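Local coordinates for protein neutral ceramidase (Pseudomonas aeruginosa, PDB 2ZWS) that hydrolyses the N-acyl linkage of ceramides to give sphingosine and free fatty acid, and also runs the reverse synthesis, using a bound zinc ion, at residues P202-S207 / N248-N252; A156-R160 / D176-P180. All coordinates share one frame. Where two conformers were deposited one is given. Residue numbers count along the deposited sequence, not the author numbering.

How the contacts relate
From the N terminus, the first of the four segments to be reached carries strand 157-159; helix 162-165 follows, and the chain returns as the loop 176-180, which packs beside that strand; contact 2 thus closes a short loop just before strand 181-189 begins. Contact 1 follows in series, without nesting or crossing: the loop 202-207 after strand 194-200 meets strand 249-251, with helix 218-231 and strand 238-242 in between. The two are joined by a small antiparallel sheet of strands 157-159 and 249-251, where Ser250 O lies 2.8 Å from Arg158 N and Asn248 O 2.8 Å from Arg160 N. Strand 249-251 therefore touches both the zinc-binding loop 202-207 and strand 157-159, on which loop 176-180 packs.

Contact 1 of 2, residues P202-S207 / N248-N252; sequences PVHSTS and NLSPN. With ZN (zinc ion), chain B; GOL (glycerol), chain M.
The active site of the ceramidase brings together a zinc ligand, His204, and Ser250, the probable nucleophile. The loop 202-207 runs extended from Pro202 to His204 alongside strand 249-251, with CA atoms 5.2 Å apart for Val203 and Leu249 and 4.9 Å for His204 and Ser250. One carbonyl takes two bonds from the histidine: His204 N donates to Leu249 O at 2.9 Å, and His204 ND1 to the same Leu249 O at 2.8 Å, near the ring plane. With chi1 at -94° and ND1 engaged, His204 NE2 faces the zinc at 2.1 Å; water 2 lies 2.1 Å from the metal, and His97, Glu411 and Tyr448 are further ligands. In this second-shell arrangement, common at zinc sites, a backbone carbonyl accepts from the non-ligating nitrogen, on the side of the ring away from the metal. Strand 249-251 pairs antiparallel with strand 157-159; loop 202-207 follows strand 194-200. Leu249 (chi1 m, chi2 t) sets CD1 3.6 Å from Pro202 CB, and Val203 CG2 (chi1 p) lies 3.5 Å from Ser250 O. The Pro251 ring fits against the turning loop: its CG is 3.3 Å from His204 O and its CD 3.3 Å from Thr206 OG1. Ser205 centres an inverse gamma turn, with a weak Thr206 N to His204 O bond of 3.1 Å. The CA-to-CB bond of Ser250 points away from the loop; water 1 joins Ser250 OG (3.0 Å) to Thr206 OG1 (3.1 Å). A glycerol, probably from crystallisation, donates from O1 to Thr206 O and from O3 to Pro251 O, both at 2.7 Å.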
loop_
_atom_site.group_PDB
_atom_site.type_symbol
_atom_site.label_atom_id
_atom_site.label_comp_id
_atom_site.label_asym_id
_atom_site.label_seq_id
_atom_site.Cartn_x
_atom_site.Cartn_y
_atom_site.Cartn_z
ATOM N N PRO A 202 -6.812 -8.741 -7.213
ATOM C CA PRO A 202 -5.375 -9.008 -7.013
ATOM C C PRO A 202 -4.516 -8.747 -8.238
ATOM O O PRO A 202 -4.730 -9.350 -9.296
ATOM C CB PRO A 202 -5.341 -10.504 -6.656
ATOM C CG PRO A 202 -6.547 -11.086 -7.446
ATOM C CD PRO A 202 -7.570 -9.952 -7.609
ATOM N N VAL A 203 -3.519 -7.882 -8.078
ATOM C CA VAL A 203 -2.491 -7.665 -9.099
ATOM C C VAL A 203 -1.358 -6.881 -8.447
ATOM O O VAL A 203 -1.633 -5.873 -7.799
ATOM C CB VAL A 203 -3.047 -6.931 -10.373
ATOM C CG1 VAL A 203 -3.625 -5.508 -10.048
ATOM C CG2 VAL A 203 -1.974 -6.891 -11.482
ATOM N N HIS A 204 -0.120 -7.360 -8.582
ATOM C CA HIS A 204 1.015 -6.592 -8.051
ATOM C C HIS A 204 1.010 -5.151 -8.560
ATOM O O HIS A 204 0.815 -4.897 -9.749
ATOM C CB HIS A 204 2.367 -7.246 -8.358
ATOM C CG HIS A 204 2.860 -8.136 -7.268
ATOM N ND1 HIS A 204 2.294 -9.368 -6.998
ATOM C CD2 HIS A 204 3.867 -7.972 -6.374
ATOM C CE1 HIS A 204 2.922 -9.907 -5.961
ATOM N NE2 HIS A 204 3.872 -9.073 -5.562
ATOM N N SER A 205 1.262 -4.231 -7.636
ATOM C CA SER A 205 1.353 -2.824 -7.968
ATOM C C SER A 205 2.810 -2.463 -8.284
ATOM O O SER A 205 3.485 -1.703 -7.552
ATOM C CB SER A 205 0.777 -1.978 -6.819
ATOM O OG SER A 205 -0.633 -2.175 -6.776
ATOM N N THR A 206 3.263 -2.991 -9.416
ATOM C CA THR A 206 4.681 -2.962 -9.794
ATOM C C THR A 206 4.830 -2.416 -11.207
ATOM O O THR A 206 5.809 -2.697 -11.891
ATOM C CB THR A 206 5.280 -4.387 -9.773
ATOM O OG1 THR A 206 4.423 -5.266 -10.524
ATOM C CG2 THR A 206 5.411 -4.926 -8.356
ATOM N N SER A 207 3.838 -1.660 -11.678
ATOM C CA SER A 207 3.970 -1.048 -13.003
ATOM C C SER A 207 5.153 -0.082 -13.084
ATOM O O SER A 207 5.774 0.040 -14.133
ATOM C CB SER A 207 2.675 -0.336 -13.395
ATOM O OG SER A 207 1.619 -1.280 -13.511
ATOM N N ASN A 248 1.163 -14.368 -6.648
ATOM C CA ASN A 248 1.765 -14.834 -7.893
ATOM C C ASN A 248 1.204 -14.119 -9.124
ATOM O O ASN A 248 1.260 -14.646 -10.234
ATOM C CB ASN A 248 1.683 -16.391 -8.045
ATOM C CG ASN A 248 0.255 -16.942 -7.858
ATOM O OD1 ASN A 248 -0.672 -16.199 -7.504
ATOM N ND2 ASN A 248 0.071 -18.247 -8.130
ATOM N N LEU A 249 0.693 -12.894 -8.925
ATOM C CA LEU A 249 0.051 -12.140 -10.004
ATOM C C LEU A 249 0.740 -10.797 -10.281
ATOM O O LEU A 249 0.866 -9.947 -9.387
ATOM C CB LEU A 249 -1.424 -11.880 -9.674
ATOM C CG LEU A 249 -2.362 -13.083 -9.650
ATOM C CD1 LEU A 249 -3.689 -12.666 -9.033
ATOM C CD2 LEU A 249 -2.611 -13.540 -11.066
ATOM N N SER A 250 1.120 -10.613 -11.536
ATOM C CA SER A 250 1.748 -9.393 -12.036
ATOM C C SER A 250 0.794 -8.616 -12.939
ATOM O O SER A 250 -0.167 -9.180 -13.501
ATOM C CB SER A 250 2.934 -9.765 -12.932
ATOM O OG SER A 250 3.963 -10.377 -12.190
ATOM N N PRO A 251 1.087 -7.327 -13.171
ATOM C CA PRO A 251 0.319 -6.625 -14.209
ATOM C C PRO A 251 0.492 -7.349 -15.549
ATOM O O PRO A 251 1.583 -7.893 -15.873
ATOM C CB PRO A 251 0.988 -5.244 -14.280
ATOM C CG PRO A 251 1.640 -5.089 -12.927
ATOM C CD PRO A 251 2.121 -6.467 -12.553
ATOM N N ASN A 252 -0.573 -7.367 -16.324
ATOM C CA ASN A 252 -0.462 -7.877 -17.679
ATOM C C ASN A 252 0.430 -6.949 -18.505
ATOM O O ASN A 252 0.546 -5.754 -18.194
ATOM C CB ASN A 252 -1.848 -7.922 -18.297
ATOM C CG ASN A 252 -1.889 -8.675 -19.627
ATOM O OD1 ASN A 252 -0.975 -9.459 -19.975
ATOM N ND2 ASN A 252 -2.924 -8.399 -20.403
HETATM ZN ZN ZN B . 4.832 -9.014 -3.682
HETATM C C1 GOL M . 5.525 -5.505 -13.474
HETATM O O1 GOL M . 6.553 -4.570 -13.743
HETATM C C2 GOL M . 5.577 -6.632 -14.502
HETATM O O2 GOL M . 5.874 -7.826 -13.835
HETATM C C3 GOL M . 4.213 -6.774 -15.170
HETATM O O3 GOL M . 4.258 -7.618 -16.293
HETATM O O HOH W 1 5.228 -8.239 -10.516
HETATM O O HOH W 2 6.634 -7.961 -4.026
#

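Contact 2 of 2, residues A156-R160 / D176-P180; sequences ASRNR and DGIDP. Unlike the reference sequence in segment 156-160: Ser157 (reference Asn).
An Asx turn in the loop 176-180 faces strand 157-159, the partner of strand 249-251 in a two-stranded antiparallel sheet beside the active site. Direct hydrogen bonding across the segments rests on Asn159 (chi1 t), whose ND2 donates to Gly177 O at 2.7 Å and nearly straight, 172°; its OD1 accepts from Ser161 N. Within the turn, Ile178 N donates to Asp176 OD2 at 3.1 Å. Gly177 has phi/psi 80/4 and its CA lies 5.2 Å from that of Asn159, so close that a CB there would clash with Asn159 CB. In van der Waals packing, Ile178 (chi1 m, chi2 m) reaches the strand with CD1, 3.2 Å from Arg158 CA and 3.5 Å from Asn159 N, and its side chain also touches Leu249. Two waters complete the seam: water 4 accepts from Asn159 N at 2.9 Å and donates to Asp176 O at 2.6 Å, and water 3 accepts from Ser157 OG (chi1 p) and donates to Asp179 O, each at 2.7 Å.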
loop_
_atom_site.group_PDB
_atom_site.type_symbol
_atom_site.label_atom_id
_atom_site.label_comp_id
_atom_site.label_asym_id
_atom_site.label_seq_id
_atom_site.Cartn_x
_atom_site.Cartn_y
_atom_site.Cartn_z
ATOM N N ALA A 156 -6.099 -7.524 -17.037
ATOM C CA ALA A 156 -5.304 -6.601 -16.200
ATOM C C ALA A 156 -4.091 -7.274 -15.532
ATOM O O ALA A 156 -3.148 -6.584 -15.111
ATOM C CB ALA A 156 -6.206 -5.914 -15.145
ATOM N N SER A 157 -4.118 -8.605 -15.418
ATOM C CA SER A 157 -3.121 -9.356 -14.656
ATOM C C SER A 157 -2.660 -10.610 -15.373
ATOM O O SER A 157 -3.264 -11.041 -16.370
ATOM C CB SER A 157 -3.694 -9.768 -13.300
ATOM O OG SER A 157 -4.867 -10.548 -13.487
ATOM N N ARG A 158 -1.568 -11.179 -14.884
ATOM C CA ARG A 158 -1.063 -12.446 -15.411
ATOM C C ARG A 158 -0.341 -13.177 -14.289
ATOM O O ARG A 158 0.195 -12.538 -13.370
ATOM C CB ARG A 158 -0.147 -12.221 -16.620
ATOM C CG ARG A 158 1.148 -11.481 -16.307
ATOM C CD ARG A 158 2.070 -11.399 -17.535
ATOM N NE ARG A 158 2.719 -12.679 -17.824
ATOM C CZ ARG A 158 3.798 -13.154 -17.201
ATOM N NH1 ARG A 158 4.403 -12.453 -16.251
ATOM N NH2 ARG A 158 4.282 -14.339 -17.540
ATOM N N ASN A 159 -0.338 -14.504 -14.343
ATOM C CA ASN A 159 0.369 -15.260 -13.340
ATOM C C ASN A 159 1.852 -15.301 -13.653
ATOM O O ASN A 159 2.254 -15.714 -14.746
ATOM C CB ASN A 159 -0.190 -16.693 -13.254
ATOM C CG ASN A 159 0.237 -17.400 -11.992
ATOM O OD1 ASN A 159 1.436 -17.642 -11.761
ATOM N ND2 ASN A 159 -0.747 -17.771 -11.167
ATOM N N ARG A 160 2.675 -14.946 -12.677
ATOM C CA ARG A 160 4.127 -14.874 -12.895
ATOM C C ARG A 160 4.857 -16.152 -12.495
ATOM O O ARG A 160 6.081 -16.268 -12.644
ATOM C CB ARG A 160 4.692 -13.635 -12.160
ATOM C CG ARG A 160 4.665 -13.777 -10.687
ATOM C CD ARG A 160 5.118 -12.522 -9.970
ATOM N NE ARG A 160 5.288 -12.800 -8.551
ATOM C CZ ARG A 160 5.667 -11.885 -7.652
ATOM N NH1 ARG A 160 5.900 -10.615 -8.021
ATOM N NH2 ARG A 160 5.821 -12.244 -6.389
ATOM N N ASP A 176 -6.232 -20.247 -16.277
ATOM C CA ASP A 176 -5.308 -19.234 -16.851
ATOM C C ASP A 176 -4.297 -18.707 -15.813
ATOM O O ASP A 176 -3.418 -17.911 -16.148
ATOM C CB ASP A 176 -6.067 -18.072 -17.529
ATOM C CG ASP A 176 -6.989 -17.310 -16.577
ATOM O OD1 ASP A 176 -7.594 -16.296 -17.021
ATOM O OD2 ASP A 176 -7.117 -17.703 -15.398
ATOM N N GLY A 177 -4.404 -19.188 -14.571
ATOM C CA GLY A 177 -3.537 -18.755 -13.469
ATOM C C GLY A 177 -3.915 -17.427 -12.816
ATOM O O GLY A 177 -3.234 -16.992 -11.890
ATOM N N ILE A 178 -5.025 -16.853 -13.266
ATOM C CA ILE A 178 -5.523 -15.525 -12.879
ATOM C C ILE A 178 -6.696 -15.690 -11.918
ATOM O O ILE A 178 -7.513 -16.608 -12.098
ATOM C CB ILE A 178 -5.976 -14.761 -14.198
ATOM C CG1 ILE A 178 -4.745 -14.317 -14.985
ATOM C CG2 ILE A 178 -6.927 -13.629 -13.991
ATOM C CD1 ILE A 178 -3.736 -13.766 -14.125
ATOM N N ASP A 179 -6.780 -14.821 -10.904
ATOM C CA ASP A 179 -8.020 -14.688 -10.169
ATOM C C ASP A 179 -8.712 -13.455 -10.745
ATOM O O ASP A 179 -8.272 -12.319 -10.519
ATOM C CB ASP A 179 -7.778 -14.535 -8.658
ATOM C CG ASP A 179 -9.066 -14.312 -7.879
ATOM O OD1 ASP A 179 -10.166 -14.276 -8.491
ATOM O OD2 ASP A 179 -8.973 -14.167 -6.646
ATOM N N PRO A 180 -9.749 -13.652 -11.567
ATOM C CA PRO A 180 -10.284 -12.516 -12.292
ATOM C C PRO A 180 -11.304 -11.753 -11.449
ATOM O O PRO A 180 -11.818 -10.733 -11.874
ATOM C CB PRO A 180 -10.968 -13.181 -13.484
ATOM C CG PRO A 180 -11.499 -14.423 -12.904
ATOM C CD PRO A 180 -10.463 -14.898 -11.896
HETATM O O HOH W 3 -5.862 -11.159 -11.081
HETATM O O HOH W 4 -1.649 -15.983 -16.515
#